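Local coordinates for protein glutamate tRNA ligase (Elizabethkingia meningoseptica, PDB 6BRL) that probably attaches glutamate to its cognate tRNA in an ATP-dependent reaction, as a class I aminoacyl-tRNA synthetase, and holds glutamic acid in its catalytic domain, at residues V12-A17 and H225-E230; L48-T53 and E79-G84. All coordinates share one frame; numbering follows the deposited sequence.

From the N terminus the chain runs first through 12-17, which holds strand 13-16 and supplies one half of contact 1, then through helix 26-41 to strand 45-48 and the loop 48-53. Contact 2 closes a short loop here, bringing 79-84 back beside 48-53 after helix 62-73. Much later, 225-230 comes alongside 12-17 and contact 1 closes a far longer loop, so contact 2 is nested inside contact 1. The two meet directly where Arg13 forms a salt bridge with Glu79 and Ala17 packs on Glu51. Contact 1 brings strand 225-229 beside strand 13-16, and contact 2 ties the loop after helix 62-73 to the end of strand 45-48; both lie in the catalytic domain and touch the bound glutamic acid.

Contact 1: residues V12-A17 and H225-E230; sequences VRVRFA and HVIRGE. With GLU (glutamic acid), chain B.
Arg15 and Val226 meet with the valine laid over one face of the guanidinium: CG1 of Val226 is 3.6 Å from NH2 of Arg15, offset toward the rim of the group. Arg15 turns toward strand 225-229 because its CG sits between the backbone N and carbonyl carbon (chi1 76°) and the chain bends again at chi2 (-62°). Its two terminal nitrogens then reach the side-chain carboxylate of the bound glutamic acid, NH1 giving a 2.9 Å bond to OE2 and NH2 a 3.0 Å bond to OE1, both nearly straight. Arg228 comes to the same OE1 from its own strand, its NH1 3.1 Å away, so two arginines gather round one carboxylate, consistent with selection of an acidic side chain. Asp218 takes the NE of Arg15 in a salt bridge, while His239 receives a bond from NH2 of Arg228.

Strands 13-16 and 225-229 run in roughly the same direction, 29° apart, in the Rossmann-like nucleotide-binding domain of class I synthetases. Between them the backbones are joined at one end by a weak bond from His225 N to Arg13 O, and farther along by a water that accepts from Arg15 N and Ile227 N and lies within hydrogen-bonding distance of His225 O, bridging the two backbones. On the side facing helix 26-41, Val14 CG1 lies 3.6 Å from His225 O and also approaches the histidine CB. The side chains of Val12 and His225 cross at about a right angle, CG2 of Val12 reaching CE1 of His225 at 4.1 Å.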
loop_
_atom_site.group_PDB
_atom_site.type_symbol
_atom_site.label_atom_id
_atom_site.label_comp_id
_atom_site.label_asym_id
_atom_site.label_seq_id
_atom_site.Cartn_x
_atom_site.Cartn_y
_atom_site.Cartn_z
ATOM N N VAL A 12 2.918 -14.829 21.300
ATOM C CA VAL A 12 2.258 -14.609 20.015
ATOM C C VAL A 12 3.302 -14.510 18.912
ATOM O O VAL A 12 4.295 -13.782 19.049
ATOM C CB VAL A 12 1.402 -13.330 20.068
ATOM C CG1 VAL A 12 1.033 -12.893 18.637
ATOM C CG2 VAL A 12 0.172 -13.577 20.869
ATOM N N ARG A 13 3.079 -15.230 17.804
ATOM C CA ARG A 13 3.980 -15.161 16.655
ATOM C C ARG A 13 3.151 -15.141 15.373
ATOM O O ARG A 13 2.316 -16.031 15.160
ATOM C CB ARG A 13 4.963 -16.348 16.665
ATOM C CG ARG A 13 6.017 -16.282 17.797
ATOM C CD ARG A 13 7.002 -17.516 17.854
ATOM N NE ARG A 13 7.622 -17.843 16.550
ATOM C CZ ARG A 13 8.692 -17.222 16.048
ATOM N NH1 ARG A 13 9.245 -16.217 16.714
ATOM N NH2 ARG A 13 9.190 -17.565 14.857
ATOM N N VAL A 14 3.357 -14.115 14.528
ATOM C CA VAL A 14 2.635 -13.974 13.260
ATOM C C VAL A 14 3.658 -13.869 12.127
ATOM O O VAL A 14 4.802 -13.485 12.343
ATOM C CB VAL A 14 1.701 -12.737 13.245
ATOM C CG1 VAL A 14 0.701 -12.781 14.428
ATOM C CG2 VAL A 14 2.504 -11.472 13.294
ATOM N N ARG A 15 3.234 -14.197 10.911
ATOM C CA ARG A 15 4.129 -14.100 9.753
ATOM C C ARG A 15 3.386 -13.508 8.568
ATOM O O ARG A 15 2.261 -13.913 8.267
ATOM C CB ARG A 15 4.727 -15.456 9.343
ATOM C CG ARG A 15 3.807 -16.444 8.586
ATOM C CD ARG A 15 2.556 -16.921 9.373
ATOM N NE ARG A 15 1.846 -17.964 8.624
ATOM C CZ ARG A 15 1.058 -17.708 7.577
ATOM N NH1 ARG A 15 0.862 -16.436 7.167
ATOM N NH2 ARG A 15 0.470 -18.710 6.919
ATOM N N PHE A 16 4.016 -12.524 7.936
ATOM C CA PHE A 16 3.649 -12.071 6.603
ATOM C C PHE A 16 4.373 -12.990 5.624
ATOM O O PHE A 16 5.592 -13.140 5.711
ATOM C CB PHE A 16 4.055 -10.599 6.430
ATOM C CG PHE A 16 3.637 -9.984 5.107
ATOM C CD1 PHE A 16 2.338 -10.117 4.644
ATOM C CD2 PHE A 16 4.524 -9.241 4.365
ATOM C CE1 PHE A 16 1.923 -9.539 3.448
ATOM C CE2 PHE A 16 4.128 -8.653 3.136
ATOM C CZ PHE A 16 2.833 -8.806 2.678
ATOM N N ALA A 17 3.625 -13.693 4.775
ATOM C CA ALA A 17 4.163 -14.768 3.940
ATOM C C ALA A 17 3.866 -14.518 2.461
ATOM O O ALA A 17 3.232 -15.339 1.802
ATOM C CB ALA A 17 3.580 -16.110 4.377
ATOM N N HIS A 225 -0.932 -17.243 15.225
ATOM C CA HIS A 225 -2.068 -16.612 14.562
ATOM C C HIS A 225 -1.727 -16.369 13.094
ATOM O O HIS A 225 -0.742 -15.682 12.788
ATOM C CB HIS A 225 -2.432 -15.286 15.257
ATOM C CG HIS A 225 -2.889 -15.447 16.681
ATOM N ND1 HIS A 225 -2.020 -15.719 17.716
ATOM C CD2 HIS A 225 -4.121 -15.353 17.243
ATOM C CE1 HIS A 225 -2.694 -15.793 18.854
ATOM N NE2 HIS A 225 -3.974 -15.593 18.592
ATOM N N VAL A 226 -2.549 -16.912 12.200
ATOM C CA VAL A 226 -2.394 -16.762 10.759
ATOM C C VAL A 226 -3.409 -15.714 10.327
ATOM O O VAL A 226 -4.623 -15.931 10.431
ATOM C CB VAL A 226 -2.625 -18.085 10.020
ATOM C CG1 VAL A 226 -2.635 -17.886 8.496
ATOM C CG2 VAL A 226 -1.559 -19.167 10.451
ATOM N N ILE A 227 -2.924 -14.574 9.855
ATOM C CA ILE A 227 -3.783 -13.483 9.374
ATOM C C ILE A 227 -3.541 -13.349 7.874
ATOM O O ILE A 227 -2.414 -13.068 7.451
ATOM C CB ILE A 227 -3.476 -12.168 10.108
ATOM C CG1 ILE A 227 -3.639 -12.334 11.620
ATOM C CG2 ILE A 227 -4.305 -10.952 9.530
ATOM C CD1 ILE A 227 -2.978 -11.203 12.412
ATOM N N ARG A 228 -4.576 -13.556 7.068
ATOM C CA ARG A 228 -4.408 -13.506 5.620
ATOM C C ARG A 228 -5.726 -13.101 4.978
ATOM O O ARG A 228 -6.752 -12.959 5.658
ATOM C CB ARG A 228 -3.919 -14.854 5.078
ATOM C CG ARG A 228 -4.877 -15.957 5.391
ATOM C CD ARG A 228 -4.193 -17.307 5.141
ATOM N NE ARG A 228 -5.149 -18.405 5.287
ATOM C CZ ARG A 228 -4.781 -19.681 5.414
ATOM N NH1 ARG A 228 -3.478 -19.989 5.426
ATOM N NH2 ARG A 228 -5.701 -20.641 5.521
ATOM N N GLY A 229 -5.694 -12.907 3.653
ATOM C CA GLY A 229 -6.892 -12.496 2.932
ATOM C C GLY A 229 -7.909 -13.624 2.763
ATOM O O GLY A 229 -7.595 -14.832 2.742
ATOM N N GLU A 230 -9.155 -13.207 2.558
ATOM C CA GLU A 230 -10.259 -14.151 2.380
ATOM C C GLU A 230 -10.127 -15.019 1.137
ATOM O O GLU A 230 -10.858 -16.002 1.018
ATOM C CB GLU A 230 -11.589 -13.405 2.314
ATOM C CG GLU A 230 -11.728 -12.493 1.093
ATOM C CD GLU A 230 -13.124 -11.888 0.963
ATOM O OE1 GLU A 230 -14.100 -12.550 1.333
ATOM O OE2 GLU A 230 -13.254 -10.750 0.482
HETATM N N GLU B . 2.047 -17.216 -0.071
HETATM C CA GLU B . 0.677 -16.883 0.343
HETATM C C GLU B . 0.197 -15.539 -0.261
HETATM O O GLU B . -0.983 -15.140 -0.147
HETATM C CB GLU B . 0.586 -16.848 1.874
HETATM C CG GLU B . -0.817 -17.012 2.427
HETATM C CD GLU B . -0.806 -17.232 3.929
HETATM O OE1 GLU B . -1.027 -18.413 4.359
HETATM O OE2 GLU B . -0.551 -16.226 4.653
HETATM O OXT GLU B . 0.994 -14.826 -0.901
HETATM O O HOH W 1 0.110 -14.190 10.435
#

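Contact 2: residues L48-T53 and E79-G84; sequences LRIEDT and ESPKHG. With GLU (glutamic acid), chain B.
Ile50 turns CG1 away from its carbonyl carbon (chi1 -68°) and thereby presents that methylene to Pro81. The Ser80 hydroxyl, placed between backbone N and carbonyl carbon by a chi1 of 73°, accepts from His83 N and makes an ST motif; backbone bonds in both directions between Ser80 and Gly84 close the same turn. This turn packs beside the end of strand 45-48 in the catalytic domain, with helix 62-73 adjoining both parts.

The two segments are joined by a single backbone bond, Leu48 N to Glu79 O, 2.8 Å long and almost straight. One residue on, the CA-H of Ser80 points at Leu48 O, and Pro81 CD lies 3.6 Å from that same oxygen. Leu48 O is buried here and has no conventional hydrogen-bond partner, so C-H groups are what surround it from this side. The CB atoms of Leu48 and Ser80 touch at 3.8 Å. Ile50 and Pro81 cross at about a right angle, with CG1 of the isoleucine against CG of the proline at 3.7 Å. Glu79 directs its carboxylate away from the contact, where Tyr90 and Arg13 hold it.

Past Ile50, segment 48-53 enters the glutamic acid pocket. Arg49 grips Glu51 side-on, its NE and NH2 both donating to OE2 with that oxygen close to the guanidinium plane, and NH2 also forms a salt bridge with Asp218. The grip probably steadies the carboxylate of Glu51, whose other oxygen, OE1, accepts from Asn214 and from the amino N of the glutamic acid, 3.0 Å away.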
loop_
_atom_site.group_PDB
_atom_site.type_symbol
_atom_site.label_atom_id
_atom_site.label_comp_id
_atom_site.label_asym_id
_atom_site.label_seq_id
_atom_site.Cartn_x
_atom_site.Cartn_y
_atom_site.Cartn_z
ATOM N N LEU A 48 8.853 -12.459 8.605
ATOM C CA LEU A 48 8.660 -12.427 7.153
ATOM C C LEU A 48 9.153 -13.764 6.588
ATOM O O LEU A 48 10.326 -14.110 6.778
ATOM C CB LEU A 48 9.441 -11.269 6.515
ATOM C CG LEU A 48 9.464 -11.345 4.977
ATOM C CD1 LEU A 48 8.037 -11.156 4.450
ATOM C CD2 LEU A 48 10.358 -10.273 4.376
ATOM N N ARG A 49 8.269 -14.512 5.911
ATOM C CA ARG A 49 8.644 -15.753 5.235
ATOM C C ARG A 49 8.398 -15.583 3.740
ATOM O O ARG A 49 7.300 -15.181 3.325
ATOM C CB ARG A 49 7.842 -16.964 5.780
ATOM C CG ARG A 49 8.270 -18.340 5.122
ATOM C CD ARG A 49 7.579 -19.558 5.794
ATOM N NE ARG A 49 6.130 -19.604 5.557
ATOM C CZ ARG A 49 5.212 -19.777 6.515
ATOM N NH1 ARG A 49 5.573 -19.953 7.791
ATOM N NH2 ARG A 49 3.926 -19.827 6.201
ATOM N N ILE A 50 9.414 -15.838 2.931
ATOM C CA ILE A 50 9.285 -15.651 1.482
ATOM C C ILE A 50 8.824 -16.971 0.869
ATOM O O ILE A 50 9.531 -17.982 0.961
ATOM C CB ILE A 50 10.605 -15.180 0.853
ATOM C CG1 ILE A 50 10.927 -13.766 1.306
ATOM C CG2 ILE A 50 10.493 -15.151 -0.685
ATOM C CD1 ILE A 50 9.948 -12.723 0.758
ATOM N N GLU A 51 7.663 -16.950 0.193
ATOM C CA GLU A 51 6.962 -18.186 -0.204
ATOM C C GLU A 51 7.232 -18.441 -1.683
ATOM O O GLU A 51 6.419 -18.176 -2.569
ATOM C CB GLU A 51 5.484 -18.096 0.144
ATOM C CG GLU A 51 5.381 -18.120 1.685
ATOM C CD GLU A 51 4.264 -18.977 2.255
ATOM O OE1 GLU A 51 3.319 -19.340 1.543
ATOM O OE2 GLU A 51 4.295 -19.258 3.460
ATOM N N ASP A 52 8.432 -18.929 -1.951
ATOM C CA ASP A 52 8.936 -18.964 -3.320
ATOM C C ASP A 52 9.046 -20.403 -3.818
ATOM O O ASP A 52 10.042 -20.776 -4.436
ATOM C CB ASP A 52 10.286 -18.243 -3.418
ATOM C CG ASP A 52 11.361 -18.858 -2.495
ATOM O OD1 ASP A 52 11.005 -19.551 -1.537
ATOM O OD2 ASP A 52 12.566 -18.678 -2.735
ATOM N N THR A 53 8.047 -21.243 -3.515
ATOM C CA THR A 53 8.108 -22.638 -3.957
ATOM C C THR A 53 7.756 -22.805 -5.433
ATOM O O THR A 53 8.140 -23.813 -6.035
ATOM C CB THR A 53 7.170 -23.534 -3.131
ATOM O OG1 THR A 53 5.826 -23.046 -3.222
ATOM C CG2 THR A 53 7.592 -23.619 -1.648
ATOM N N GLU A 79 12.251 -11.356 12.194
ATOM C CA GLU A 79 12.874 -12.530 11.584
ATOM C C GLU A 79 12.568 -12.474 10.089
ATOM O O GLU A 79 11.442 -12.159 9.698
ATOM C CB GLU A 79 12.316 -13.838 12.200
ATOM C CG GLU A 79 12.546 -13.952 13.759
ATOM C CD GLU A 79 11.806 -15.153 14.373
ATOM O OE1 GLU A 79 11.538 -16.180 13.681
ATOM O OE2 GLU A 79 11.495 -15.092 15.575
ATOM N N SER A 80 13.569 -12.780 9.253
ATOM C CA SER A 80 13.379 -12.670 7.824
ATOM C C SER A 80 14.592 -13.239 7.091
ATOM O O SER A 80 15.627 -13.510 7.712
ATOM C CB SER A 80 13.173 -11.199 7.453
ATOM O OG SER A 80 14.407 -10.524 7.550
ATOM N N PRO A 81 14.509 -13.425 5.780
ATOM C CA PRO A 81 15.713 -13.854 5.038
ATOM C C PRO A 81 16.883 -12.902 5.231
ATOM O O PRO A 81 17.995 -13.350 5.533
ATOM C CB PRO A 81 15.231 -13.872 3.581
ATOM C CG PRO A 81 13.735 -14.149 3.696
ATOM C CD PRO A 81 13.305 -13.378 4.927
ATOM N N LYS A 82 16.627 -11.590 5.127
ATOM C CA LYS A 82 17.672 -10.568 5.251
ATOM C C LYS A 82 18.294 -10.563 6.643
ATOM O O LYS A 82 19.518 -10.501 6.779
ATOM C CB LYS A 82 17.088 -9.180 4.928
ATOM C CG LYS A 82 18.068 -8.009 5.096
ATOM C CD LYS A 82 17.670 -6.825 4.181
ATOM C CE LYS A 82 17.734 -5.467 4.893
ATOM N NZ LYS A 82 17.341 -4.327 4.008
ATOM N N HIS A 83 17.469 -10.643 7.686
ATOM C CA HIS A 83 17.950 -10.483 9.052
ATOM C C HIS A 83 18.357 -11.789 9.729
ATOM O O HIS A 83 19.129 -11.740 10.689
ATOM C CB HIS A 83 16.881 -9.801 9.931
ATOM C CG HIS A 83 17.330 -9.563 11.345
ATOM N ND1 HIS A 83 16.907 -10.344 12.404
ATOM C CD2 HIS A 83 18.213 -8.677 11.864
ATOM C CE1 HIS A 83 17.486 -9.925 13.517
ATOM N NE2 HIS A 83 18.281 -8.911 13.217
ATOM N N GLY A 84 17.863 -12.939 9.280
ATOM C CA GLY A 84 18.056 -14.177 10.026
ATOM C C GLY A 84 16.970 -14.412 11.068
ATOM O O GLY A 84 15.898 -13.801 11.038
HETATM N N GLU B . 2.047 -17.216 -0.071
HETATM C CA GLU B . 0.677 -16.883 0.343
HETATM C C GLU B . 0.197 -15.539 -0.261
HETATM O O GLU B . -0.983 -15.140 -0.147
HETATM C CB GLU B . 0.586 -16.848 1.874
HETATM C CG GLU B . -0.817 -17.012 2.427
HETATM C CD GLU B . -0.806 -17.232 3.929
HETATM O OE1 GLU B . -1.027 -18.413 4.359
HETATM O OE2 GLU B . -0.551 -16.226 4.653
HETATM O OXT GLU B . 0.994 -14.826 -0.901
#